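Local coordinates for putative carbohydrate binding protein (Pseudomonas aeruginosa, PDB 3QEC) that probably binds carbohydrates, binds heparin and suramin, and may take part in carbohydrate transport and biofilm formation, at residues Thr43-Ala48 against Ser113-Ser118; Thr108-Ser113 against Thr131-Val136. All coordinates share one frame; numbering follows the deposited sequence.

Contact 1: Thr43-Ala48 against Ser113-Ser118; sequences TNTKVA and SELTWS. With PEG (di(hydroxyethyl)ether), chain F.
Val47 and Ser113 bring the two backbones to 4.8 Å between their CA atoms, but at Thr45 and Leu115 the CA atoms are already 7.3 Å apart. Segment 43-48 becomes strand only at Lys46, and the turn before it splays away from strand 113-118. A side chain joins the strands where they part: Ser113 OG donates to Lys46 O at 2.8 Å, tilted 31° from the carbonyl plane. The hydroxyl reaches across because it lies anti to its own backbone N (chi1 -162°). Thr45 CG2 lies 3.4 Å from Glu114 O and also rests on Ser113 OG; Val47 CG2 flanks the same hydroxyl. Thr45 OG1, on the other branch, donates to Thr43 O from above the carbonyl plane and accepts a hydrogen bond from O1 of a di(hydroxyethyl)ether at 2.7 Å. This molecule, probably from the crystallisation liquor, bridges Thr45 and Thr116, taking Thr116 N on its O2 at 3.2 Å. Thr45 is also bonded to Thr93, beyond the end of strand 89-92. Strand 125-138 pairs with the far edge of 107-120, while Leu30 and Leu148 of the other sheet pack against Ser113.

Contact 2: Thr108-Ser113 against Thr131-Val136; sequences TYYISS and TVTKLV
Val136 CG1 lies between two residues of the facing strand, 3.9 Å from Tyr109 CB and 4.0 Å from Ile111 CG2. Ile111 CG2 can meet it because it sits between its own backbone N and carbonyl carbon, while CG1 runs anti to the N (chi1 -170°). Leu49 of strand 46-51 continues this patch within the sheet, and Ile26 of strand 24-33 in the other sheet packs onto Ile111. The Tyr109 ring swings away from Val136, turning an edge to Val136 O, and its hydroxyl bonds to Pro105 O. On the opposite face of the sheet, Tyr110 leans over strand 131-136 beside Leu135, the two side chains pointing the same way with CE1 3.6 Å from Leu135 CD2. Thr133 CG2 approaches the same ring obliquely at CD1, and Tyr60 of helix 54-63 meets it with the planes at about 60°. Between the faces the strands run antiparallel, and three hydrogen-bonded pairs, Tyr109 with Val136, Ile111 with Lys134 and Ser113 with Val132, supply six backbone bonds. The Ile111 N to Lys134 O bond is nearly straight, 2.9 Å with 173° at the hydrogen. Further along, Ser112 OG and Thr133 OG1 are 2.7 Å apart, and Thr133 OG1 is also bonded to Gly64 O. Thr131 OG1 ties the strand to the C-terminal end of helix 54-63 through Phe63 O and to the loop after it through Leu66 N. A regular backbone register sets Ile111 and Val136 in the interior between the sheets and leaves a mixed helix-facing side, apolar at Tyr110 and Leu135, hydroxyl-bearing at Ser112 and Thr133.

Both contacts use strand 107-120 and share Ser113, which bonds through its backbone to Val132 in contact 2 and through its hydroxyl in contact 1. The centre of contact 2 lies about 4 Å from the centre of the chain, that of contact 1 about 9 Å. Contact 2 is a regular hairpin pairing with buried apolar residues on one face; contact 1, where strand 46-51 begins, is joined by a side-chain hydrogen bond, with a di(hydroxyethyl)ether, probably from the crystallisation liquor, bound beside it. They meet where Ala48 N approaches Ser112 O at 2.8 Å, a probable hydrogen bond, and where Val47 CG1 packs on Ile111 CG1. Strand 107-120 is flanked by 46-51 and 125-138 in one antiparallel sheet.

Contact 1: Thr43-Ala48 against Ser113-Ser118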
loop_
_atom_site.group_PDB
_atom_site.type_symbol
_atom_site.label_atom_id
_atom_site.label_comp_id
_atom_site.label_asym_id
_atom_site.label_seq_id
_atom_site.Cartn_x
_atom_site.Cartn_y
_atom_site.Cartn_z
ATOM N N THR A 43 5.835 11.488 4.848
ATOM C CA THR A 43 5.214 12.164 5.981
ATOM C C THR A 43 3.765 12.542 5.661
ATOM O O THR A 43 3.477 12.930 4.531
ATOM C CB THR A 43 6.045 13.385 6.387
ATOM O OG1 THR A 43 5.998 14.361 5.344
ATOM C CG2 THR A 43 7.493 13.027 6.708
ATOM N N ASN A 44 2.853 12.410 6.657
ATOM C CA ASN A 44 1.416 12.712 6.558
ATOM C C ASN A 44 0.791 12.075 5.280
ATOM O O ASN A 44 -0.037 12.680 4.603
ATOM C CB ASN A 44 1.188 14.231 6.632
ATOM C CG ASN A 44 -0.229 14.662 6.917
ATOM O OD1 ASN A 44 -0.775 15.523 6.218
ATOM N ND2 ASN A 44 -0.846 14.114 7.968
ATOM N N THR A 45 1.189 10.825 4.995
ATOM C CA THR A 45 0.794 10.027 3.833
ATOM C C THR A 45 -0.107 8.878 4.274
ATOM O O THR A 45 0.185 8.218 5.275
ATOM C CB THR A 45 2.066 9.519 3.115
ATOM O OG1 THR A 45 2.850 10.650 2.730
ATOM C CG2 THR A 45 1.765 8.687 1.889
ATOM N N LYS A 46 -1.208 8.650 3.522
ATOM C CA LYS A 46 -2.161 7.583 3.801
ATOM C C LYS A 46 -1.580 6.221 3.416
ATOM O O LYS A 46 -0.931 6.087 2.372
ATOM C CB LYS A 46 -3.499 7.829 3.086
ATOM C CG LYS A 46 -4.356 8.861 3.797
ATOM C CD LYS A 46 -5.714 9.038 3.135
ATOM C CE LYS A 46 -6.522 10.141 3.775
ATOM N NZ LYS A 46 -7.861 10.288 3.142
ATOM N N VAL A 47 -1.786 5.228 4.297
ATOM C CA VAL A 47 -1.354 3.824 4.160
ATOM C C VAL A 47 -2.609 2.945 4.274
ATOM O O VAL A 47 -3.396 3.129 5.195
ATOM C CB VAL A 47 -0.250 3.428 5.202
ATOM C CG1 VAL A 47 0.141 1.961 5.076
ATOM C CG2 VAL A 47 0.982 4.315 5.073
ATOM N N ALA A 48 -2.809 2.036 3.325
ATOM C CA ALA A 48 -3.953 1.121 3.286
ATOM C C ALA A 48 -3.544 -0.299 3.673
ATOM O O ALA A 48 -2.466 -0.772 3.288
ATOM C CB ALA A 48 -4.577 1.114 1.894
ATOM N N SER A 113 0.867 2.004 -0.107
ATOM C CA SER A 113 0.922 3.468 -0.063
ATOM C C SER A 113 1.414 4.059 -1.396
ATOM O O SER A 113 1.888 3.323 -2.270
ATOM C CB SER A 113 1.821 3.940 1.075
ATOM O OG SER A 113 1.570 5.303 1.380
ATOM N N GLU A 114 1.272 5.385 -1.549
ATOM C CA GLU A 114 1.728 6.144 -2.709
ATOM C C GLU A 114 2.497 7.366 -2.211
ATOM O O GLU A 114 1.963 8.189 -1.468
ATOM C CB GLU A 114 0.558 6.537 -3.625
ATOM C CG GLU A 114 0.960 7.383 -4.826
ATOM C CD GLU A 114 0.012 7.397 -6.013
ATOM O OE1 GLU A 114 -0.978 6.633 -6.014
ATOM O OE2 GLU A 114 0.298 8.141 -6.975
ATOM N N LEU A 115 3.765 7.456 -2.597
ATOM C CA LEU A 115 4.631 8.545 -2.196
ATOM C C LEU A 115 5.338 9.111 -3.426
ATOM O O LEU A 115 6.142 8.428 -4.060
ATOM C CB LEU A 115 5.625 8.052 -1.120
ATOM C CG LEU A 115 6.751 8.986 -0.694
ATOM C CD1 LEU A 115 6.214 10.280 -0.066
ATOM C CD2 LEU A 115 7.691 8.272 0.235
ATOM N N THR A 116 4.995 10.353 -3.782
ATOM C CA THR A 116 5.584 11.066 -4.914
ATOM C C THR A 116 6.068 12.451 -4.454
ATOM O O THR A 116 5.569 12.999 -3.471
ATOM C CB THR A 116 4.614 11.147 -6.118
ATOM O OG1 THR A 116 3.489 11.948 -5.781
ATOM C CG2 THR A 116 4.141 9.776 -6.596
ATOM N N TRP A 117 7.077 12.982 -5.139
ATOM C CA TRP A 117 7.657 14.289 -4.861
ATOM C C TRP A 117 8.282 14.831 -6.152
ATOM O O TRP A 117 8.306 14.137 -7.174
ATOM C CB TRP A 117 8.662 14.232 -3.685
ATOM C CG TRP A 117 9.878 13.399 -3.956
ATOM C CD1 TRP A 117 11.074 13.835 -4.452
ATOM C CD2 TRP A 117 9.984 11.970 -3.845
ATOM N NE1 TRP A 117 11.911 12.766 -4.676
ATOM C CE2 TRP A 117 11.286 11.613 -4.266
ATOM C CE3 TRP A 117 9.109 10.955 -3.413
ATOM C CZ2 TRP A 117 11.736 10.286 -4.267
ATOM C CZ3 TRP A 117 9.554 9.643 -3.423
ATOM C CH2 TRP A 117 10.849 9.320 -3.851
ATOM N N SER A 118 8.745 16.083 -6.115
ATOM C CA SER A 118 9.329 16.761 -7.263
ATOM C C SER A 118 10.820 16.963 -7.121
ATOM O O SER A 118 11.327 17.305 -6.047
ATOM C CB SER A 118 8.656 18.109 -7.489
ATOM O OG SER A 118 7.528 17.933 -8.328
HETATM C C1 PEG F . 2.333 11.899 -0.254
HETATM O O1 PEG F . 3.178 12.493 0.740
HETATM C C2 PEG F . 2.816 12.049 -1.680
HETATM O O2 PEG F . 2.128 11.156 -2.553
HETATM C C3 PEG F . 1.143 11.748 -3.445
HETATM C C4 PEG F . -0.081 10.856 -3.662
HETATM O O4 PEG F . -0.633 10.305 -2.436
#

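Contact 2: Thr108-Ser113 against Thr131-Val136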
loop_
_atom_site.group_PDB
_atom_site.type_symbol
_atom_site.label_atom_id
_atom_site.label_comp_id
_atom_site.label_asym_id
_atom_site.label_seq_id
_atom_site.Cartn_x
_atom_site.Cartn_y
_atom_site.Cartn_z
ATOM N N THR A 108 -4.049 -12.593 6.172
ATOM C CA THR A 108 -2.997 -12.173 5.240
ATOM C C THR A 108 -3.457 -10.911 4.531
ATOM O O THR A 108 -4.602 -10.836 4.085
ATOM C CB THR A 108 -2.591 -13.309 4.298
ATOM O OG1 THR A 108 -2.450 -14.509 5.082
ATOM C CG2 THR A 108 -1.257 -13.011 3.580
ATOM N N TYR A 109 -2.572 -9.909 4.470
ATOM C CA TYR A 109 -2.913 -8.586 3.952
ATOM C C TYR A 109 -1.936 -8.017 2.956
ATOM O O TYR A 109 -0.763 -8.410 2.916
ATOM C CB TYR A 109 -2.954 -7.574 5.133
ATOM C CG TYR A 109 -3.925 -7.911 6.245
ATOM C CD1 TYR A 109 -3.567 -8.782 7.269
ATOM C CD2 TYR A 109 -5.188 -7.325 6.298
ATOM C CE1 TYR A 109 -4.461 -9.107 8.284
ATOM C CE2 TYR A 109 -6.088 -7.637 7.314
ATOM C CZ TYR A 109 -5.724 -8.540 8.296
ATOM O OH TYR A 109 -6.603 -8.857 9.293
ATOM N N TYR A 110 -2.419 -7.024 2.199
ATOM C CA TYR A 110 -1.638 -6.119 1.365
ATOM C C TYR A 110 -1.549 -4.840 2.149
ATOM O O TYR A 110 -2.573 -4.356 2.638
ATOM C CB TYR A 110 -2.251 -5.861 -0.037
ATOM C CG TYR A 110 -2.022 -6.975 -1.032
ATOM C CD1 TYR A 110 -0.735 -7.348 -1.413
ATOM C CD2 TYR A 110 -3.093 -7.665 -1.594
ATOM C CE1 TYR A 110 -0.522 -8.406 -2.294
ATOM C CE2 TYR A 110 -2.889 -8.743 -2.455
ATOM C CZ TYR A 110 -1.604 -9.093 -2.822
ATOM O OH TYR A 110 -1.411 -10.135 -3.698
ATOM N N ILE A 111 -0.338 -4.334 2.350
ATOM C CA ILE A 111 -0.105 -3.042 3.009
ATOM C C ILE A 111 0.469 -2.162 1.869
ATOM O O ILE A 111 1.412 -2.580 1.189
ATOM C CB ILE A 111 0.727 -3.161 4.313
ATOM C CG1 ILE A 111 0.740 -1.834 5.113
ATOM C CG2 ILE A 111 2.128 -3.792 4.096
ATOM C CD1 ILE A 111 1.177 -2.010 6.589
ATOM N N SER A 112 -0.214 -1.059 1.546
ATOM C CA SER A 112 0.078 -0.261 0.361
ATOM C C SER A 112 -0.013 1.250 0.584
ATOM O O SER A 112 -0.898 1.724 1.302
ATOM C CB SER A 112 -0.910 -0.646 -0.747
ATOM O OG SER A 112 -0.545 -0.121 -2.014
ATOM N N SER A 113 0.867 2.004 -0.107
ATOM C CA SER A 113 0.922 3.468 -0.063
ATOM C C SER A 113 1.414 4.059 -1.396
ATOM O O SER A 113 1.888 3.323 -2.270
ATOM C CB SER A 113 1.821 3.940 1.075
ATOM O OG SER A 113 1.570 5.303 1.380
ATOM N N THR A 131 4.043 4.075 -6.304
ATOM C CA THR A 131 3.348 3.152 -5.400
ATOM C C THR A 131 4.311 2.097 -4.866
ATOM O O THR A 131 5.282 1.726 -5.543
ATOM C CB THR A 131 2.126 2.494 -6.085
ATOM O OG1 THR A 131 2.553 1.816 -7.266
ATOM C CG2 THR A 131 1.034 3.495 -6.446
ATOM N N VAL A 132 4.042 1.634 -3.634
ATOM C CA VAL A 132 4.801 0.580 -2.962
ATOM C C VAL A 132 3.777 -0.290 -2.190
ATOM O O VAL A 132 2.918 0.240 -1.475
ATOM C CB VAL A 132 5.999 1.093 -2.101
ATOM C CG1 VAL A 132 5.570 2.134 -1.056
ATOM C CG2 VAL A 132 6.778 -0.068 -1.465
ATOM N N THR A 133 3.828 -1.621 -2.417
ATOM C CA THR A 133 2.904 -2.603 -1.838
ATOM C C THR A 133 3.668 -3.853 -1.398
ATOM O O THR A 133 4.455 -4.405 -2.172
ATOM C CB THR A 133 1.814 -2.947 -2.884
ATOM O OG1 THR A 133 1.168 -1.741 -3.318
ATOM C CG2 THR A 133 0.791 -3.961 -2.390
ATOM N N LYS A 134 3.406 -4.308 -0.159
ATOM C CA LYS A 134 4.004 -5.516 0.424
ATOM C C LYS A 134 2.924 -6.418 1.032
ATOM O O LYS A 134 1.803 -5.951 1.313
ATOM C CB LYS A 134 5.037 -5.133 1.514
ATOM C CG LYS A 134 6.288 -4.406 1.007
ATOM C CD LYS A 134 7.309 -5.366 0.408
ATOM C CE LYS A 134 8.451 -4.653 -0.254
ATOM N NZ LYS A 134 9.476 -5.614 -0.713
ATOM N N LEU A 135 3.265 -7.701 1.249
ATOM C CA LEU A 135 2.408 -8.667 1.932
ATOM C C LEU A 135 2.755 -8.694 3.429
ATOM O O LEU A 135 3.948 -8.750 3.772
ATOM C CB LEU A 135 2.588 -10.087 1.347
ATOM C CG LEU A 135 1.865 -10.468 0.036
ATOM C CD1 LEU A 135 2.539 -11.678 -0.622
ATOM C CD2 LEU A 135 0.364 -10.782 0.273
ATOM N N VAL A 136 1.726 -8.723 4.324
ATOM C CA VAL A 136 1.961 -8.878 5.777
ATOM C C VAL A 136 1.000 -9.970 6.313
ATOM O O VAL A 136 -0.195 -9.943 6.025
ATOM C CB VAL A 136 1.920 -7.550 6.610
ATOM C CG1 VAL A 136 0.659 -6.736 6.349
ATOM C CG2 VAL A 136 2.118 -7.802 8.105
#